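Local coordinates for protein giant-lens (Drosophila melanogaster, PDB 3CGU) that inhibits epidermal growth factor receptor signalling by sequestering the activating ligand spitz, without binding the receptor directly, at the interface of chains A and B. Numbering follows the deposited sequence. Chains: chain A/B, Protein giant-lens.

Contact 1: the interface of chains A and B. Residues chain A 168-169; chain B 145, 174-176.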
ATOM      1  N   PHE A 168      14.354   3.872   4.937  1.00 40.21           N
ATOM      2  CA  PHE A 168      14.785   2.496   4.707  1.00 38.65           C
ATOM      3  C   PHE A 168      13.686   1.559   4.219  1.00 37.54           C
ATOM      4  O   PHE A 168      13.727   0.356   4.474  1.00 37.08           O
ATOM      5  CB  PHE A 168      15.436   1.943   5.978  1.00 38.76           C
ATOM      6  CG  PHE A 168      16.683   2.674   6.376  1.00 38.57           C
ATOM      7  CD1 PHE A 168      16.803   3.234   7.639  1.00 38.81           C
ATOM      8  CD2 PHE A 168      17.729   2.824   5.473  1.00 38.47           C
ATOM      9  CE1 PHE A 168      17.957   3.918   8.002  1.00 38.65           C
ATOM     10  CE2 PHE A 168      18.881   3.507   5.828  1.00 38.72           C
ATOM     11  CZ  PHE A 168      18.995   4.052   7.094  1.00 38.55           C
ATOM     12  N   LEU A 169      12.714   2.114   3.507  1.00 36.51           N
ATOM     13  CA  LEU A 169      11.587   1.350   3.018  1.00 35.69           C
ATOM     14  C   LEU A 169      11.174   1.867   1.663  1.00 35.63           C
ATOM     15  O   LEU A 169      10.742   3.011   1.530  1.00 35.37           O
ATOM     16  CB  LEU A 169      10.410   1.464   3.980  1.00 36.12           C
ATOM     17  CG  LEU A 169       9.109   0.761   3.584  1.00 36.38           C
ATOM     18  CD1 LEU A 169       9.348  -0.728   3.349  1.00 36.69           C
ATOM     19  CD2 LEU A 169       8.057   0.963   4.670  1.00 36.20           C
TER
ATOM     20  N   PRO B 145      13.956  -1.468  11.226  1.00 55.68           N
ATOM     21  CA  PRO B 145      14.925  -0.601  11.890  1.00 56.19           C
ATOM     22  C   PRO B 145      14.706   0.860  11.536  1.00 57.04           C
ATOM     23  O   PRO B 145      14.420   1.180  10.384  1.00 57.23           O
ATOM     24  CB  PRO B 145      16.269  -1.068  11.317  1.00 55.64           C
ATOM     25  CG  PRO B 145      16.006  -2.387  10.705  1.00 55.50           C
ATOM     26  CD  PRO B 145      14.599  -2.325  10.219  1.00 55.60           C
ATOM     27  N   ILE B 174      10.619  -3.541  -0.039  1.00 31.88           N
ATOM     28  CA  ILE B 174      11.985  -3.853   0.297  1.00 32.91           C
ATOM     29  C   ILE B 174      12.475  -3.094   1.527  1.00 33.94           C
ATOM     30  O   ILE B 174      12.572  -1.862   1.522  1.00 34.65           O
ATOM     31  CB  ILE B 174      12.930  -3.701  -0.918  1.00 33.00           C
ATOM     32  CG1 ILE B 174      14.346  -3.384  -0.448  1.00 32.64           C
ATOM     33  CG2 ILE B 174      12.406  -2.664  -1.884  1.00 33.32           C
ATOM     34  CD1 ILE B 174      15.340  -3.408  -1.591  1.00 34.22           C
ATOM     35  N   ASN B 175      12.751  -3.845   2.592  1.00 34.57           N
ATOM     36  CA  ASN B 175      13.299  -3.282   3.827  1.00 35.52           C
ATOM     37  C   ASN B 175      14.826  -3.310   3.896  1.00 35.38           C
ATOM     38  O   ASN B 175      15.445  -4.329   3.610  1.00 35.34           O
ATOM     39  CB  ASN B 175      12.738  -4.026   5.037  1.00 36.03           C
ATOM     40  CG  ASN B 175      11.362  -3.559   5.415  1.00 36.78           C
ATOM     41  OD1 ASN B 175      10.402  -4.340   5.426  1.00 37.21           O
ATOM     42  ND2 ASN B 175      11.248  -2.270   5.715  1.00 37.24           N
ATOM     43  N   SER B 176      15.429  -2.194   4.285  1.00 36.06           N
ATOM     44  CA  SER B 176      16.863  -2.176   4.559  1.00 37.30           C
ATOM     45  C   SER B 176      17.095  -2.382   6.048  1.00 37.64           C
ATOM     46  O   SER B 176      16.758  -1.531   6.873  1.00 37.11           O
ATOM     47  CB  SER B 176      17.512  -0.870   4.094  1.00 37.36           C
ATOM     48  OG  SER B 176      17.451  -0.749   2.685  1.00 37.95           O
TER
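A:Phe168 and B:Ser176 meet through their backbones: A:Phe168 is the residue just before strand 169-176 of one chain, and B:Ser176 ends the same strand of the other. The backbone N of B:Ser176 donates a hydrogen bond to the carbonyl O of A:Phe168, 3.1 Å away. The bond is almost straight at the hydrogen (176°), although the donor sits 28° out of the carbonyl plane. It lies beside the antiparallel bridge that pairs A:Leu169 with B:Asn175.

Apolar contact follows on the A:Phe168 side of this bond. The first torsion of A:Phe168 (chi1 -63°) sets the ring opposite its own carbonyl carbon, and the ring lies over the end of the partner strand, at B:Ser176. CB of B:Ser176 comes up from one face of the ring, obliquely under CD2, at 3.9 Å, while CB of A:Phe168 approaches the carbonyl O of the same serine at 3.8 Å. The other ortho carbon, CD1, comes within 4.2 Å of the carbonyl O of B:Pro145, a loose van der Waals contact. Serine and the proline carbonyl thus both meet the same side of the ring, one near each ortho carbon, and A:Phe168 gives up 68 Å² of its surface to chain B.

Mixed packing joins the bridged pair. The side chains of A:Leu169 and B:Asn175 run side by side and point the same way, as expected for directly opposed residues of an antiparallel pair. The methyl CD1 of A:Leu169 touches the amide nitrogen ND2 of B:Asn175 at 3.4 Å. This contact is van der Waals in kind, and the same methyl also lies 3.9 Å from the carbonyl O of B:Ile174.

The site is one end of an antiparallel strand pairing between the third two-fingered domains of the two chains, with B:Pro145 from just before that repeat. It joins two copies of unliganded Argos in a two-fold arrangement that may or may not persist in solution.

Contact 2: the interface of chains A and B. Residues chain A 41, 169-171; chain B 121, 173-175.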
ATOM      1  N   TYR A  41      -2.009   5.207   4.588  1.00 37.07           N
ATOM      2  CA  TYR A  41      -0.882   4.276   4.656  1.00 37.43           C
ATOM      3  C   TYR A  41      -0.448   3.944   6.080  1.00 37.89           C
ATOM      4  O   TYR A  41      -0.527   2.800   6.506  1.00 37.79           O
ATOM      5  CB  TYR A  41       0.318   4.771   3.838  1.00 37.31           C
ATOM      6  CG  TYR A  41       1.403   3.730   3.688  1.00 36.86           C
ATOM      7  CD1 TYR A  41       2.547   3.773   4.464  1.00 36.73           C
ATOM      8  CD2 TYR A  41       1.264   2.686   2.787  1.00 37.35           C
ATOM      9  CE1 TYR A  41       3.537   2.815   4.334  1.00 37.29           C
ATOM     10  CE2 TYR A  41       2.249   1.717   2.645  1.00 37.23           C
ATOM     11  CZ  TYR A  41       3.390   1.787   3.418  1.00 37.25           C
ATOM     12  OH  TYR A  41       4.382   0.827   3.273  1.00 37.04           O
ATOM     13  N   LEU A 169      12.714   2.114   3.507  1.00 36.51           N
ATOM     14  CA  LEU A 169      11.587   1.350   3.018  1.00 35.69           C
ATOM     15  C   LEU A 169      11.174   1.867   1.663  1.00 35.63           C
ATOM     16  O   LEU A 169      10.742   3.011   1.530  1.00 35.37           O
ATOM     17  CB  LEU A 169      10.410   1.464   3.980  1.00 36.12           C
ATOM     18  CG  LEU A 169       9.109   0.761   3.584  1.00 36.38           C
ATOM     19  CD1 LEU A 169       9.348  -0.728   3.349  1.00 36.69           C
ATOM     20  CD2 LEU A 169       8.057   0.963   4.670  1.00 36.20           C
ATOM     21  N   ASP A 170      11.312   1.016   0.653  1.00 35.94           N
ATOM     22  CA  ASP A 170      10.853   1.322  -0.694  1.00 35.98           C
ATOM     23  C   ASP A 170       9.727   0.379  -1.096  1.00 34.68           C
ATOM     24  O   ASP A 170       9.718  -0.800  -0.751  1.00 33.47           O
ATOM     25  CB  ASP A 170      12.002   1.194  -1.689  1.00 38.45           C
ATOM     26  CG  ASP A 170      13.249   1.913  -1.226  1.00 41.05           C
ATOM     27  OD1 ASP A 170      14.363   1.483  -1.625  1.00 43.05           O
ATOM     28  OD2 ASP A 170      13.123   2.903  -0.453  1.00 42.05           O
ATOM     29  N   GLU A 171       8.774   0.906  -1.837  1.00 33.95           N
ATOM     30  CA  GLU A 171       7.637   0.125  -2.235  1.00 33.81           C
ATOM     31  C   GLU A 171       7.593   0.211  -3.736  1.00 32.29           C
ATOM     32  O   GLU A 171       7.545   1.302  -4.292  1.00 32.81           O
ATOM     33  CB  GLU A 171       6.358   0.693  -1.612  1.00 34.04           C
ATOM     34  CG  GLU A 171       5.078   0.069  -2.149  1.00 35.23           C
ATOM     35  CD  GLU A 171       3.814   0.764  -1.627  1.00 35.75           C
ATOM     36  OE1 GLU A 171       2.939   1.126  -2.463  1.00 36.33           O
ATOM     37  OE2 GLU A 171       3.706   0.960  -0.387  1.00 36.38           O
TER
ATOM     38  N   VAL B 121       7.821   0.042  10.318  1.00 49.08           N
ATOM     39  CA  VAL B 121       6.853  -0.926   9.808  1.00 47.81           C
ATOM     40  C   VAL B 121       7.257  -2.381  10.086  1.00 46.48           C
ATOM     41  O   VAL B 121       8.432  -2.698  10.254  1.00 46.64           O
ATOM     42  CB  VAL B 121       6.580  -0.728   8.298  1.00 47.88           C
ATOM     43  CG1 VAL B 121       7.493  -1.624   7.464  1.00 48.10           C
ATOM     44  CG2 VAL B 121       5.123  -1.020   7.985  1.00 47.99           C
ATOM     45  N   ASN B 173       7.739  -4.952  -1.277  1.00 28.03           N
ATOM     46  CA  ASN B 173       8.270  -4.104  -0.235  1.00 29.82           C
ATOM     47  C   ASN B 173       9.704  -4.487   0.075  1.00 31.28           C
ATOM     48  O   ASN B 173       9.990  -5.638   0.409  1.00 32.63           O
ATOM     49  CB  ASN B 173       7.429  -4.219   1.027  1.00 29.80           C
ATOM     50  CG  ASN B 173       6.313  -3.213   1.062  1.00 30.23           C
ATOM     51  OD1 ASN B 173       6.297  -2.336   1.913  1.00 31.43           O
ATOM     52  ND2 ASN B 173       5.389  -3.313   0.120  1.00 30.68           N
ATOM     53  N   ILE B 174      10.619  -3.541  -0.039  1.00 31.88           N
ATOM     54  CA  ILE B 174      11.985  -3.853   0.297  1.00 32.91           C
ATOM     55  C   ILE B 174      12.475  -3.094   1.527  1.00 33.94           C
ATOM     56  O   ILE B 174      12.572  -1.862   1.522  1.00 34.65           O
ATOM     57  CB  ILE B 174      12.930  -3.701  -0.918  1.00 33.00           C
ATOM     58  CG1 ILE B 174      14.346  -3.384  -0.448  1.00 32.64           C
ATOM     59  CG2 ILE B 174      12.406  -2.664  -1.884  1.00 33.32           C
ATOM     60  CD1 ILE B 174      15.340  -3.408  -1.591  1.00 34.22           C
ATOM     61  N   ASN B 175      12.751  -3.845   2.592  1.00 34.57           N
ATOM     62  CA  ASN B 175      13.299  -3.282   3.827  1.00 35.52           C
ATOM     63  C   ASN B 175      14.826  -3.310   3.896  1.00 35.38           C
ATOM     64  O   ASN B 175      15.445  -4.329   3.610  1.00 35.34           O
ATOM     65  CB  ASN B 175      12.738  -4.026   5.037  1.00 36.03           C
ATOM     66  CG  ASN B 175      11.362  -3.559   5.415  1.00 36.78           C
ATOM     67  OD1 ASN B 175      10.402  -4.340   5.426  1.00 37.21           O
ATOM     68  ND2 ASN B 175      11.248  -2.270   5.715  1.00 37.24           N
TER
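With CG opposite the backbone N (chi1 177°), A:Leu169 sends its two methyls toward different residues of chain B. CD2 packs at 3.8 Å against CG1 of B:Val121, the two side chains crossing at about a right angle, and CD1 lies 3.7 Å from the amide oxygen OD1 of B:Asn173. In A:Asp170 the contact is made by CB, 3.9 Å from the methyl CG2 of B:Ile174.

Between the side chains of A:Leu169 and A:Asp170, which leave opposite faces of the strand pair, the backbones of A:Asp170 and B:Ile174 exchange a reciprocal pair of hydrogen bonds. B:Ile174 N donates to A:Asp170 O at 3.0 Å, nearly in line with the carbonyl bond. In return A:Asp170 N donates to B:Ile174 O at 3.3 Å, a longer bond with its donor 20° off the carbonyl plane.

One step along, A:Glu171 is bridged with B:Asn173, and their side chains run alongside each other, CG of the glutamate 4.1 Å from ND2 of the asparagine. A:Tyr41 approaches B:Asn173 from the opposite direction, ring and amide nearly coplanar (8° apart), yet its hydroxyl OH stays 3.9 Å from OD1, no more than a loose contact.

The site continues the antiparallel pairing of the two 169-176 strands and contributes two backbone bonds and leucine-valine packing to the interface of the deposited dimer, which may not be the form in solution.

Contact 1 and contact 2 are neighbouring stretches of one strand pairing, the centres of their C-alpha atoms about 6 Å apart. They share A:Leu169, B:Ile174 and B:Asn175, and strand 169-176 of each chain runs through both. The two-fold symmetry repeats each contact with the chains exchanged, making the seam a continuous antiparallel ribbon across the dimer. Contact 2 also draws in residues from the first and second two-fingered domains, whereas contact 1 stays near the third. Argos acts by encircling spitz; the structure alone does not show whether this pairing of unliganded molecules has a part in that.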